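Local coordinates for flavin reductase domain protein, FMN-binding (PDB 3HMZ), which binds flavin mononucleotide and is probably an oxidoreductase of the flavoredoxin family that uses NAD or NADP, at residues A[26-31]-A[180-185]; A[33-38]-A[81-86]; A[44-49]-A[94-99]; A[90-95]-A[111-116]. All coordinates share one frame; numbering follows the deposited sequence.

How the contacts relate
The four contacts surround one flavin-binding unit, built on a curled antiparallel sheet. Contact 2 lies near the centre of the chain and pairs strands 32-38 and 79-84. About 10 Å from it, centre to centre, contact 3 lays the end of helix 90-96 on strand 41-55, the other neighbour of strand 32-38. Contact 4 uses the same helix, about 9 Å from contact 3, to meet the segment after helix 107-111. Contact 1 encloses the other three along the chain: its loop just precedes strand 32-38, while its strand 181-185 comes late. Contacts 1 and 3 both touch FMN and the second subunit, so cofactor site and dimer interface are built together.

Contact 1 (A[26-31]-A[180-185]); sequences LNHGPT and SLHYIA. With FMN (flavin mononucleotide), chain B.
Pro30 and His182 mark the closest approach of the two backbones, their CA atoms 5.1 Å apart, where residues 28-31 run at 61° to residues 180-183. A type I turn from Leu26 to Gly29 brings the loop round, and Gly29 suits its end because positive phi comes easily to glycine. Thr31 then bonds twice to the strand, once through its backbone and once through its hydroxyl. Its N donates to Leu181 O at 2.8 Å, in the carbonyl plane, and its OG1, set beside its own backbone N (chi1 -68°), accepts from Tyr183 N at 3.0 Å. Threonine suits the place because its short hydroxyl lies close enough to the backbone to take this N-H, while CG2 faces the flavin methyl. The imidazoles of His28 and His182 are joined through Ser180: OG meets His28 NE2 at the ring edge, 3.0 Å away, and His182 NE2 at 2.8 Å. Pro30 CA lies over the face of the His182 ring, 3.8 Å from its centroid, as a CH-pi contact. His182 ND1 makes a weak bond to Gly29 O. FMN C7M sits over the centre of the Tyr183 ring, 3.2 Å from Tyr183 CG, while Ala185 N lies over the opposite face and the phenol OH bonds to Gly186 O. Buried imidazole and hydroxyl groups therefore satisfy one another, in a chain that reaches the second subunit through His182 ND1 and its His28 O; separately, the Thr31 OG1 bond holds the backbone of the tyrosine that packs on the flavin.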
# COMPACT_ATOMS: atom_id res chain seq x y z
N LEU A 26 -5.16 6.97 -1.57
CA LEU A 26 -4.39 5.74 -1.59
C LEU A 26 -3.92 5.29 -0.21
O LEU A 26 -3.21 4.31 -0.11
CB LEU A 26 -3.15 5.92 -2.48
CG LEU A 26 -3.42 6.29 -3.93
CD1 LEU A 26 -2.13 6.46 -4.70
CD2 LEU A 26 -4.35 5.26 -4.62
N ASN A 27 -4.25 6.05 0.84
CA ASN A 27 -3.63 5.83 2.15
C ASN A 27 -3.92 4.47 2.77
O ASN A 27 -3.06 3.90 3.45
CB ASN A 27 -3.96 6.97 3.10
CG ASN A 27 -2.75 7.57 3.76
OD1 ASN A 27 -1.67 7.56 3.20
ND2 ASN A 27 -2.94 8.16 4.92
N HIS A 28 -5.12 3.95 2.48
CA HIS A 28 -5.55 2.66 2.95
C HIS A 28 -4.99 1.47 2.13
O HIS A 28 -5.32 0.32 2.40
CB HIS A 28 -7.07 2.60 3.05
CG HIS A 28 -7.76 2.77 1.74
ND1 HIS A 28 -7.60 3.88 0.94
CD2 HIS A 28 -8.69 2.00 1.15
CE1 HIS A 28 -8.36 3.75 -0.13
NE2 HIS A 28 -9.03 2.61 -0.04
N GLY A 29 -4.12 1.77 1.15
CA GLY A 29 -3.41 0.77 0.38
C GLY A 29 -4.23 -0.07 -0.60
O GLY A 29 -3.97 -1.27 -0.76
N PRO A 30 -5.16 0.55 -1.33
CA PRO A 30 -5.92 -0.25 -2.29
C PRO A 30 -5.06 -0.71 -3.47
O PRO A 30 -4.09 -0.06 -3.84
CB PRO A 30 -6.95 0.76 -2.82
CG PRO A 30 -6.24 2.11 -2.74
CD PRO A 30 -5.48 1.98 -1.45
N THR A 31 -5.49 -1.80 -4.08
CA THR A 31 -5.00 -2.21 -5.38
C THR A 31 -5.63 -1.22 -6.37
O THR A 31 -6.78 -0.82 -6.21
CB THR A 31 -5.39 -3.66 -5.64
OG1 THR A 31 -4.66 -4.47 -4.72
CG2 THR A 31 -5.09 -4.05 -7.04
N SER A 180 -13.16 -0.41 -1.91
CA SER A 180 -11.93 -0.70 -2.62
C SER A 180 -11.53 -2.17 -2.44
O SER A 180 -12.00 -2.85 -1.52
CB SER A 180 -10.81 0.24 -2.16
OG SER A 180 -10.66 0.24 -0.73
N LEU A 181 -10.70 -2.62 -3.37
CA LEU A 181 -10.17 -3.95 -3.42
C LEU A 181 -8.70 -3.96 -3.05
O LEU A 181 -7.95 -3.08 -3.45
CB LEU A 181 -10.31 -4.51 -4.83
CG LEU A 181 -11.71 -4.85 -5.33
CD1 LEU A 181 -11.69 -5.10 -6.87
CD2 LEU A 181 -12.25 -6.07 -4.57
N HIS A 182 -8.32 -5.01 -2.31
CA HIS A 182 -6.99 -5.17 -1.72
C HIS A 182 -6.53 -6.58 -2.02
O HIS A 182 -6.99 -7.53 -1.42
CB HIS A 182 -7.05 -4.84 -0.22
CG HIS A 182 -7.56 -3.46 0.07
ND1 HIS A 182 -6.73 -2.43 0.48
CD2 HIS A 182 -8.79 -2.90 -0.10
CE1 HIS A 182 -7.45 -1.32 0.60
NE2 HIS A 182 -8.69 -1.57 0.21
N TYR A 183 -5.70 -6.71 -3.03
CA TYR A 183 -5.31 -8.02 -3.55
C TYR A 183 -4.40 -8.81 -2.66
O TYR A 183 -3.52 -8.24 -2.03
CB TYR A 183 -4.59 -7.83 -4.87
CG TYR A 183 -4.26 -9.06 -5.65
CD1 TYR A 183 -5.26 -9.94 -6.01
CD2 TYR A 183 -2.98 -9.26 -6.18
CE1 TYR A 183 -4.99 -11.07 -6.80
CE2 TYR A 183 -2.71 -10.37 -6.99
CZ TYR A 183 -3.72 -11.25 -7.30
OH TYR A 183 -3.43 -12.33 -8.13
N ILE A 184 -4.58 -10.13 -2.65
CA ILE A 184 -3.57 -11.02 -2.04
C ILE A 184 -2.89 -11.86 -3.11
O ILE A 184 -1.68 -11.68 -3.39
CB ILE A 184 -4.13 -11.90 -0.92
CG1 ILE A 184 -4.68 -11.03 0.21
CG2 ILE A 184 -3.04 -12.84 -0.41
CD1 ILE A 184 -3.64 -10.07 0.84
N ALA A 185 -3.63 -12.79 -3.71
CA ALA A 185 -3.05 -13.73 -4.66
C ALA A 185 -4.13 -14.47 -5.41
O ALA A 185 -5.28 -14.57 -4.97
CB ALA A 185 -2.12 -14.75 -3.90
N1 FMN B . 2.14 -5.94 -12.32
C2 FMN B . 3.08 -5.01 -11.96
O2 FMN B . 4.00 -4.76 -12.73
N3 FMN B . 2.94 -4.35 -10.75
C4 FMN B . 1.93 -4.61 -9.87
O4 FMN B . 1.90 -3.98 -8.78
C4A FMN B . 0.99 -5.58 -10.25
N5 FMN B . -0.07 -5.89 -9.42
C5A FMN B . -1.12 -6.70 -9.84
C6 FMN B . -2.28 -6.86 -9.06
C7 FMN B . -3.32 -7.68 -9.47
C7M FMN B . -4.55 -7.82 -8.64
C8 FMN B . -3.20 -8.37 -10.68
C8M FMN B . -4.31 -9.29 -11.17
C9 FMN B . -2.06 -8.20 -11.45
C9A FMN B . -1.00 -7.38 -11.07
N10 FMN B . 0.15 -7.19 -11.84
C10 FMN B . 1.10 -6.25 -11.47
C1' FMN B . 0.29 -7.79 -13.21
C2' FMN B . -0.12 -6.88 -14.37
O2' FMN B . -1.36 -6.19 -14.11
C3' FMN B . -0.24 -7.78 -15.59
O3' FMN B . 1.06 -8.29 -15.91
C4' FMN B . -0.96 -7.13 -16.79
O4' FMN B . -1.39 -8.20 -17.63
C5' FMN B . -0.11 -6.17 -17.59
O5' FMN B . -0.89 -5.72 -18.69
P FMN B . -0.20 -4.96 -19.92
O1P FMN B . -1.32 -4.85 -20.93
O2P FMN B . 0.34 -3.63 -19.46
O3P FMN B . 0.94 -5.81 -20.41
O HOH W 1 -9.41 -0.71 -5.04

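Contact 2 (A[33-38]-A[81-86]); sequences LVSARS and VIQVPT
Leu33 O is gripped twice by Gln83, once by its backbone and once by its side chain. Gln83 N approaches in the carbonyl plane at 3.0 Å from Leu33 O, whereas Gln83 NE2 comes from above that plane, also 3.0 Å from Leu33 O. Chi2 (-113°) bends the chain at CD, turning the amide back toward Leu33 and Ser35. The same NE2 gives a nearly straight bond to Ser35 OG at 2.9 Å, so both amide protons are used, and both partners lie close to the amide plane. Pro124 O is a further partner of Ser35 OG. Glutamine is long enough to reach both acceptors while its OE1 takes Val126 N, which helps fix the amide's rotation, and serine is small enough to leave it room. On this buried face Leu33 CG also rests on Pro85 CB at 4.1 Å, against helix 90-96. On the other face Val34 and Ile82 lie side by side, with Val34 CG2 touching Ile82 CD1 at 3.7 Å; Val34 continues onto helix 69-77. Backbone bonds at the Leu33-Gln83 and Ser35-Val81 pairs flank the non-hydrogen-bonded pair Val34-Ile82. Such twisted antiparallel pairing, with segments 33-38 and 81-84 at 148°, belongs to the split beta-barrel of FMN-binding flavin reductases.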
# COMPACT_ATOMS: atom_id res chain seq x y z
N LEU A 33 -5.81 0.51 -10.60
CA LEU A 33 -5.63 0.31 -12.05
C LEU A 33 -4.69 1.42 -12.53
O LEU A 33 -4.84 2.58 -12.16
CB LEU A 33 -6.94 0.35 -12.83
CG LEU A 33 -8.06 -0.51 -12.27
CD1 LEU A 33 -9.31 -0.27 -13.13
CD2 LEU A 33 -7.70 -1.97 -12.15
N VAL A 34 -3.71 1.04 -13.33
CA VAL A 34 -2.76 1.96 -13.97
C VAL A 34 -3.18 2.06 -15.43
O VAL A 34 -3.30 1.06 -16.13
CB VAL A 34 -1.29 1.45 -13.89
CG1 VAL A 34 -0.31 2.51 -14.46
CG2 VAL A 34 -0.95 1.01 -12.44
N SER A 35 -3.46 3.28 -15.87
CA SER A 35 -3.77 3.50 -17.30
C SER A 35 -2.81 4.49 -17.93
O SER A 35 -2.31 5.42 -17.27
CB SER A 35 -5.21 3.92 -17.47
OG SER A 35 -5.45 5.14 -16.80
N ALA A 36 -2.63 4.33 -19.24
CA ALA A 36 -1.69 5.17 -19.97
C ALA A 36 -2.03 5.14 -21.45
O ALA A 36 -2.74 4.23 -21.91
CB ALA A 36 -0.21 4.71 -19.72
N ARG A 37 -1.51 6.14 -22.15
CA ARG A 37 -1.69 6.31 -23.57
C ARG A 37 -0.35 6.54 -24.27
O ARG A 37 0.49 7.29 -23.78
CB ARG A 37 -2.56 7.53 -23.80
CG ARG A 37 -2.90 7.83 -25.27
CD ARG A 37 -3.85 9.00 -25.31
NE ARG A 37 -5.18 8.58 -24.82
CZ ARG A 37 -6.24 9.36 -24.63
NH1 ARG A 37 -6.22 10.66 -24.85
NH2 ARG A 37 -7.36 8.79 -24.22
N SER A 38 -0.17 5.91 -25.42
CA SER A 38 1.04 6.16 -26.22
C SER A 38 0.64 6.04 -27.69
O SER A 38 0.03 5.04 -28.09
CB SER A 38 2.14 5.18 -25.91
OG SER A 38 3.34 5.56 -26.62
N VAL A 81 -2.47 7.47 -15.34
CA VAL A 81 -3.50 7.67 -14.34
C VAL A 81 -3.46 6.45 -13.40
O VAL A 81 -3.28 5.28 -13.83
CB VAL A 81 -4.92 7.83 -14.93
CG1 VAL A 81 -6.00 7.94 -13.81
CG2 VAL A 81 -5.00 9.03 -15.90
N ILE A 82 -3.57 6.76 -12.11
CA ILE A 82 -3.78 5.75 -11.05
C ILE A 82 -5.21 5.94 -10.60
O ILE A 82 -5.65 7.05 -10.30
CB ILE A 82 -2.83 5.96 -9.86
CG1 ILE A 82 -1.37 5.71 -10.30
CG2 ILE A 82 -3.20 5.07 -8.67
CD1 ILE A 82 -1.09 4.29 -10.79
N GLN A 83 -5.97 4.86 -10.59
CA GLN A 83 -7.37 4.93 -10.18
C GLN A 83 -7.73 3.75 -9.30
O GLN A 83 -7.15 2.69 -9.40
CB GLN A 83 -8.30 5.06 -11.40
CG GLN A 83 -8.11 4.02 -12.51
CD GLN A 83 -7.59 4.62 -13.77
OE1 GLN A 83 -8.34 5.36 -14.42
NE2 GLN A 83 -6.34 4.29 -14.14
N VAL A 84 -8.69 3.99 -8.42
CA VAL A 84 -9.10 3.04 -7.40
C VAL A 84 -10.34 2.30 -7.84
O VAL A 84 -11.43 2.89 -7.87
CB VAL A 84 -9.34 3.79 -6.06
CG1 VAL A 84 -9.71 2.80 -4.97
CG2 VAL A 84 -8.07 4.60 -5.61
N PRO A 85 -10.21 1.01 -8.17
CA PRO A 85 -11.38 0.24 -8.58
C PRO A 85 -12.26 -0.11 -7.36
O PRO A 85 -11.85 0.02 -6.20
CB PRO A 85 -10.77 -1.00 -9.24
CG PRO A 85 -9.52 -1.19 -8.51
CD PRO A 85 -9.00 0.21 -8.31
N THR A 86 -13.46 -0.55 -7.69
CA THR A 86 -14.46 -0.93 -6.72
C THR A 86 -14.67 -2.44 -6.73
O THR A 86 -14.27 -3.13 -7.67
CB THR A 86 -15.80 -0.30 -7.07
OG1 THR A 86 -16.25 -0.87 -8.29
CG2 THR A 86 -15.71 1.22 -7.11

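Contact 3 (A[44-49]-A[94-99]); sequences VMAAAW and HRVGSQ. With FMN (flavin mononucleotide), chain B.
Val96 lays its CG2 methyl over the backbone between Met45 and Ala46, 3.8 Å from Ala46 N, where the last turn of helix 90-96 meets strand 41-55 of the split beta-barrel. Its CB also faces Val44 O at 3.7 Å, so this compact branched residue fills the angle between helix and strand. A CA-H...O contact from Met45 CA to Val96 O adds to the packing. Lys107 NZ binds both Val44 O and Val96 O, tying strand and helix end together through one charged group.

The joint forms a wall of the FMN pocket. Small alanines let the flavin lie close to the strand: Ala46 CB sits over one face of the dimethylbenzene ring, close to its centre, 3.7 Å from FMN C7. Beyond it, Ala48 N donates to FMN N5 at 3.0 Å and Trp49 N to FMN O4 at 2.9 Å, so backbone amides read the polar edge of the isoalloxazine and would be expected to influence its electronics. The ribityl chain is held by Ala46 as well, FMN O2' donating to Ala46 O at 2.8 Å and accepting a weak bond from Ala46 N. Trp49 NE1 reaches Asn27 OD1 of the second subunit. Glycine suits position 97 because Ala46 CB and FMN C8M crowd the space a CB would need, and its bare CA comes 3.2 Å from FMN O2'. Met45, present as selenomethionine, bends at chi3 (-107°) to carry its terminal methyl to the pyrimidine end of the flavin, with CE 3.3 Å from FMN C2.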
# COMPACT_ATOMS: atom_id res chain seq x y z
N VAL A 44 -4.70 -0.36 -19.85
CA VAL A 44 -4.99 -0.43 -18.43
C VAL A 44 -4.42 -1.78 -17.92
O VAL A 44 -4.61 -2.80 -18.54
CB VAL A 44 -6.52 -0.37 -18.14
CG1 VAL A 44 -6.81 -0.44 -16.59
CG2 VAL A 44 -7.20 0.84 -18.83
N MSE A 45 -3.77 -1.74 -16.75
CA MSE A 45 -3.37 -2.94 -16.02
C MSE A 45 -3.69 -2.77 -14.53
O MSE A 45 -4.02 -1.67 -14.10
CB MSE A 45 -1.87 -3.22 -16.18
CG MSE A 45 -0.95 -2.13 -15.63
SE MSE A 45 0.90 -2.62 -15.62
CE MSE A 45 1.19 -2.90 -13.74
N ALA A 46 -3.59 -3.87 -13.79
CA ALA A 46 -3.78 -3.85 -12.34
C ALA A 46 -2.41 -3.70 -11.67
O ALA A 46 -1.40 -4.27 -12.14
CB ALA A 46 -4.46 -5.10 -11.84
N ALA A 47 -2.36 -2.92 -10.59
CA ALA A 47 -1.17 -2.80 -9.76
C ALA A 47 -1.52 -2.79 -8.28
O ALA A 47 -2.22 -1.89 -7.81
CB ALA A 47 -0.32 -1.55 -10.09
N ALA A 48 -1.08 -3.83 -7.55
CA ALA A 48 -1.15 -3.79 -6.10
C ALA A 48 -0.04 -2.91 -5.50
O ALA A 48 -0.21 -2.34 -4.42
CB ALA A 48 -1.04 -5.18 -5.51
N TRP A 49 1.10 -2.80 -6.21
CA TRP A 49 2.30 -2.16 -5.63
C TRP A 49 2.41 -0.69 -5.99
O TRP A 49 3.36 -0.25 -6.60
CB TRP A 49 3.54 -2.96 -5.96
CG TRP A 49 3.52 -4.36 -5.44
CD1 TRP A 49 2.61 -4.92 -4.59
CD2 TRP A 49 4.49 -5.37 -5.70
NE1 TRP A 49 2.92 -6.25 -4.33
CE2 TRP A 49 4.08 -6.54 -4.99
CE3 TRP A 49 5.68 -5.41 -6.46
CZ2 TRP A 49 4.80 -7.72 -5.05
CZ3 TRP A 49 6.38 -6.59 -6.51
CH2 TRP A 49 5.95 -7.72 -5.81
N HIS A 94 -9.16 -8.10 -12.04
CA HIS A 94 -8.41 -9.32 -12.22
C HIS A 94 -8.06 -9.56 -13.69
O HIS A 94 -6.94 -9.96 -14.00
CB HIS A 94 -9.18 -10.49 -11.63
CG HIS A 94 -8.35 -11.73 -11.51
ND1 HIS A 94 -8.48 -12.73 -12.42
CD2 HIS A 94 -7.30 -12.05 -10.72
CE1 HIS A 94 -7.61 -13.69 -12.14
NE2 HIS A 94 -6.89 -13.31 -11.10
N ARG A 95 -9.00 -9.25 -14.58
CA ARG A 95 -8.80 -9.47 -16.02
C ARG A 95 -7.70 -8.59 -16.59
O ARG A 95 -6.84 -9.08 -17.33
CB ARG A 95 -10.09 -9.26 -16.81
CG ARG A 95 -11.11 -10.36 -16.62
CD ARG A 95 -12.35 -10.06 -17.46
NE ARG A 95 -13.42 -11.00 -17.17
CZ ARG A 95 -14.52 -11.14 -17.90
NH1 ARG A 95 -14.68 -10.42 -18.99
NH2 ARG A 95 -15.44 -12.02 -17.54
N VAL A 96 -7.72 -7.30 -16.26
CA VAL A 96 -6.67 -6.40 -16.79
C VAL A 96 -5.29 -6.71 -16.21
O VAL A 96 -4.29 -6.33 -16.80
CB VAL A 96 -6.97 -4.89 -16.63
CG1 VAL A 96 -8.28 -4.52 -17.40
CG2 VAL A 96 -7.04 -4.47 -15.17
N GLY A 97 -5.28 -7.43 -15.09
CA GLY A 97 -4.05 -7.90 -14.49
C GLY A 97 -3.65 -9.32 -14.88
O GLY A 97 -2.66 -9.84 -14.34
N SER A 98 -4.41 -9.93 -15.79
CA SER A 98 -4.18 -11.31 -16.22
C SER A 98 -4.02 -11.45 -17.74
O SER A 98 -3.85 -12.57 -18.24
CB SER A 98 -5.33 -12.18 -15.73
OG SER A 98 -5.48 -12.15 -14.34
N GLN A 99 -4.08 -10.33 -18.46
CA GLN A 99 -4.01 -10.26 -19.92
C GLN A 99 -3.14 -9.09 -20.31
O GLN A 99 -3.28 -8.04 -19.70
CB GLN A 99 -5.43 -10.01 -20.45
CG GLN A 99 -6.43 -11.13 -20.12
CD GLN A 99 -7.86 -10.84 -20.53
OE1 GLN A 99 -8.10 -10.14 -21.51
NE2 GLN A 99 -8.81 -11.37 -19.78
N1 FMN B . 2.14 -5.94 -12.32
C2 FMN B . 3.08 -5.01 -11.96
O2 FMN B . 4.00 -4.76 -12.73
N3 FMN B . 2.94 -4.35 -10.75
C4 FMN B . 1.93 -4.61 -9.87
O4 FMN B . 1.90 -3.98 -8.78
C4A FMN B . 0.99 -5.58 -10.25
N5 FMN B . -0.07 -5.89 -9.42
C5A FMN B . -1.12 -6.70 -9.84
C6 FMN B . -2.28 -6.86 -9.06
C7 FMN B . -3.32 -7.68 -9.47
C7M FMN B . -4.55 -7.82 -8.64
C8 FMN B . -3.20 -8.37 -10.68
C8M FMN B . -4.31 -9.29 -11.17
C9 FMN B . -2.06 -8.20 -11.45
C9A FMN B . -1.00 -7.38 -11.07
N10 FMN B . 0.15 -7.19 -11.84
C10 FMN B . 1.10 -6.25 -11.47
C1' FMN B . 0.29 -7.79 -13.21
C2' FMN B . -0.12 -6.88 -14.37
O2' FMN B . -1.36 -6.19 -14.11
C3' FMN B . -0.24 -7.78 -15.59
O3' FMN B . 1.06 -8.29 -15.91
C4' FMN B . -0.96 -7.13 -16.79
O4' FMN B . -1.39 -8.20 -17.63
C5' FMN B . -0.11 -6.17 -17.59
O5' FMN B . -0.89 -5.72 -18.69
P FMN B . -0.20 -4.96 -19.92
O1P FMN B . -1.32 -4.85 -20.93
O2P FMN B . 0.34 -3.63 -19.46
O3P FMN B . 0.94 -5.81 -20.41

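Contact 4 (A[90-95]-A[111-116]); sequences LQLTHR and CGVELF. With EDO (1,2-ethanediol), chain F.
Leu92 holds CG anti to its backbone N (chi1 -179°), which brings that branch point to Val113 CG2, while Cys111 keeps SG beside its own backbone N (chi1 -69°), close to Arg95. Leu92 CG is 3.9 Å from Val113 CG2, and the two side chains meet at about a right angle. CD1 of the leucine goes further and lies 3.6 Å from Gly112 O, so its branched end rests on both a methyl and a peptide carbonyl. One helical turn later Arg95 offers aliphatic carbon: its CB packs against Cys111 SG at 3.7 Å. A small, polarisable thiol suits this buried spot close to the helix backbone, whereas the extended arginine reaches past it toward the surface, where NH1 makes a weak bond to Asn110 O in the conformer given. No hydrogen bond joins the two segments directly.

Gly112 closes helix 107-111 with a Schellman motif, and its positive phi (76°) makes glycine the natural residue there. An ethanediol, probably from the crystallisation liquor, occupies the margin of the contact; its O2 lies over one face of the Arg95 guanidinium and donates to Cys111 O at 2.6 Å, while its C2 lies 3.6 Å from Leu92 CB. The diol therefore supplies a partner for a carbonyl beside the helix end.

In the fold, the contact sets helix 90-96 against the exit from helix 107-111. Toward the sheet, Leu92 touches Leu33 of strand 32-38 and Val113 touches Val44 of strand 41-55; beyond them the chain enters strand 115-116, which pairs with strand 125-126.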
# COMPACT_ATOMS: atom_id res chain seq x y z
N LEU A 90 -14.47 -6.12 -9.62
CA LEU A 90 -13.64 -7.27 -9.25
C LEU A 90 -13.13 -8.04 -10.50
O LEU A 90 -11.92 -8.25 -10.66
CB LEU A 90 -14.44 -8.26 -8.38
CG LEU A 90 -13.80 -9.59 -8.03
CD1 LEU A 90 -12.56 -9.38 -7.23
CD2 LEU A 90 -14.82 -10.42 -7.27
N GLN A 91 -14.04 -8.38 -11.41
CA GLN A 91 -13.64 -9.16 -12.60
C GLN A 91 -12.76 -8.32 -13.50
O GLN A 91 -11.74 -8.80 -13.99
CB GLN A 91 -14.83 -9.69 -13.42
CG GLN A 91 -15.95 -10.38 -12.70
CD GLN A 91 -15.56 -11.40 -11.66
OE1 GLN A 91 -14.61 -12.15 -11.84
NE2 GLN A 91 -16.37 -11.50 -10.59
N LEU A 92 -13.13 -7.05 -13.72
CA LEU A 92 -12.35 -6.14 -14.54
C LEU A 92 -10.91 -6.04 -14.04
O LEU A 92 -9.95 -6.12 -14.81
CB LEU A 92 -12.98 -4.75 -14.57
CG LEU A 92 -12.36 -3.61 -15.40
CD1 LEU A 92 -13.39 -2.50 -15.73
CD2 LEU A 92 -11.16 -2.98 -14.71
N THR A 93 -10.79 -5.91 -12.71
CA THR A 93 -9.46 -5.72 -12.10
C THR A 93 -8.58 -6.94 -12.29
O THR A 93 -7.43 -6.83 -12.74
CB THR A 93 -9.60 -5.34 -10.63
OG1 THR A 93 -10.36 -4.12 -10.53
CG2 THR A 93 -8.24 -5.16 -9.96
N HIS A 94 -9.16 -8.10 -12.04
CA HIS A 94 -8.41 -9.32 -12.22
C HIS A 94 -8.06 -9.56 -13.69
O HIS A 94 -6.94 -9.96 -14.00
CB HIS A 94 -9.18 -10.49 -11.63
CG HIS A 94 -8.35 -11.73 -11.51
ND1 HIS A 94 -8.48 -12.73 -12.42
CD2 HIS A 94 -7.30 -12.05 -10.72
CE1 HIS A 94 -7.61 -13.69 -12.14
NE2 HIS A 94 -6.89 -13.31 -11.10
N ARG A 95 -9.00 -9.25 -14.58
CA ARG A 95 -8.80 -9.47 -16.02
C ARG A 95 -7.70 -8.59 -16.59
O ARG A 95 -6.84 -9.08 -17.33
CB ARG A 95 -10.09 -9.26 -16.81
CG ARG A 95 -11.11 -10.36 -16.62
CD ARG A 95 -12.35 -10.06 -17.46
NE ARG A 95 -13.42 -11.00 -17.17
CZ ARG A 95 -14.52 -11.14 -17.90
NH1 ARG A 95 -14.68 -10.42 -18.99
NH2 ARG A 95 -15.44 -12.02 -17.54
N CYS A 111 -11.87 -7.03 -21.52
CA CYS A 111 -11.85 -6.90 -20.07
C CYS A 111 -13.04 -6.07 -19.55
O CYS A 111 -13.20 -5.96 -18.35
CB CYS A 111 -10.52 -6.29 -19.60
SG CYS A 111 -9.07 -7.35 -19.81
N GLY A 112 -13.86 -5.49 -20.44
CA GLY A 112 -15.03 -4.68 -20.04
C GLY A 112 -14.65 -3.30 -19.54
O GLY A 112 -15.39 -2.72 -18.76
N VAL A 113 -13.51 -2.76 -20.03
CA VAL A 113 -13.05 -1.46 -19.59
C VAL A 113 -13.63 -0.35 -20.45
O VAL A 113 -13.38 -0.32 -21.66
CB VAL A 113 -11.51 -1.37 -19.68
CG1 VAL A 113 -11.00 0.05 -19.31
CG2 VAL A 113 -10.86 -2.45 -18.77
N GLU A 114 -14.35 0.56 -19.82
CA GLU A 114 -14.91 1.75 -20.44
C GLU A 114 -14.04 2.94 -20.02
O GLU A 114 -13.83 3.14 -18.83
CB GLU A 114 -16.37 1.98 -20.04
CG GLU A 114 -16.95 3.27 -20.57
CD GLU A 114 -18.31 3.54 -20.02
OE1 GLU A 114 -19.10 2.60 -19.94
OE2 GLU A 114 -18.59 4.71 -19.70
N LEU A 115 -13.51 3.67 -20.98
CA LEU A 115 -12.63 4.79 -20.73
C LEU A 115 -13.33 6.15 -20.97
O LEU A 115 -14.27 6.27 -21.77
CB LEU A 115 -11.40 4.76 -21.65
CG LEU A 115 -10.51 3.53 -21.49
CD1 LEU A 115 -9.42 3.55 -22.55
CD2 LEU A 115 -9.94 3.43 -20.07
N PHE A 116 -12.83 7.17 -20.29
CA PHE A 116 -13.24 8.55 -20.50
C PHE A 116 -12.06 9.47 -20.36
O PHE A 116 -10.98 9.05 -19.93
CB PHE A 116 -14.39 8.95 -19.56
CG PHE A 116 -14.01 9.06 -18.07
CD1 PHE A 116 -13.94 7.96 -17.25
CD2 PHE A 116 -13.72 10.30 -17.51
CE1 PHE A 116 -13.62 8.08 -15.89
CE2 PHE A 116 -13.41 10.45 -16.16
CZ PHE A 116 -13.36 9.31 -15.34
C1 EDO F . -16.97 -6.97 -16.50
O1 EDO F . -17.49 -6.50 -17.76
C2 EDO F . -15.48 -6.65 -16.42
O2 EDO F . -14.73 -7.61 -17.14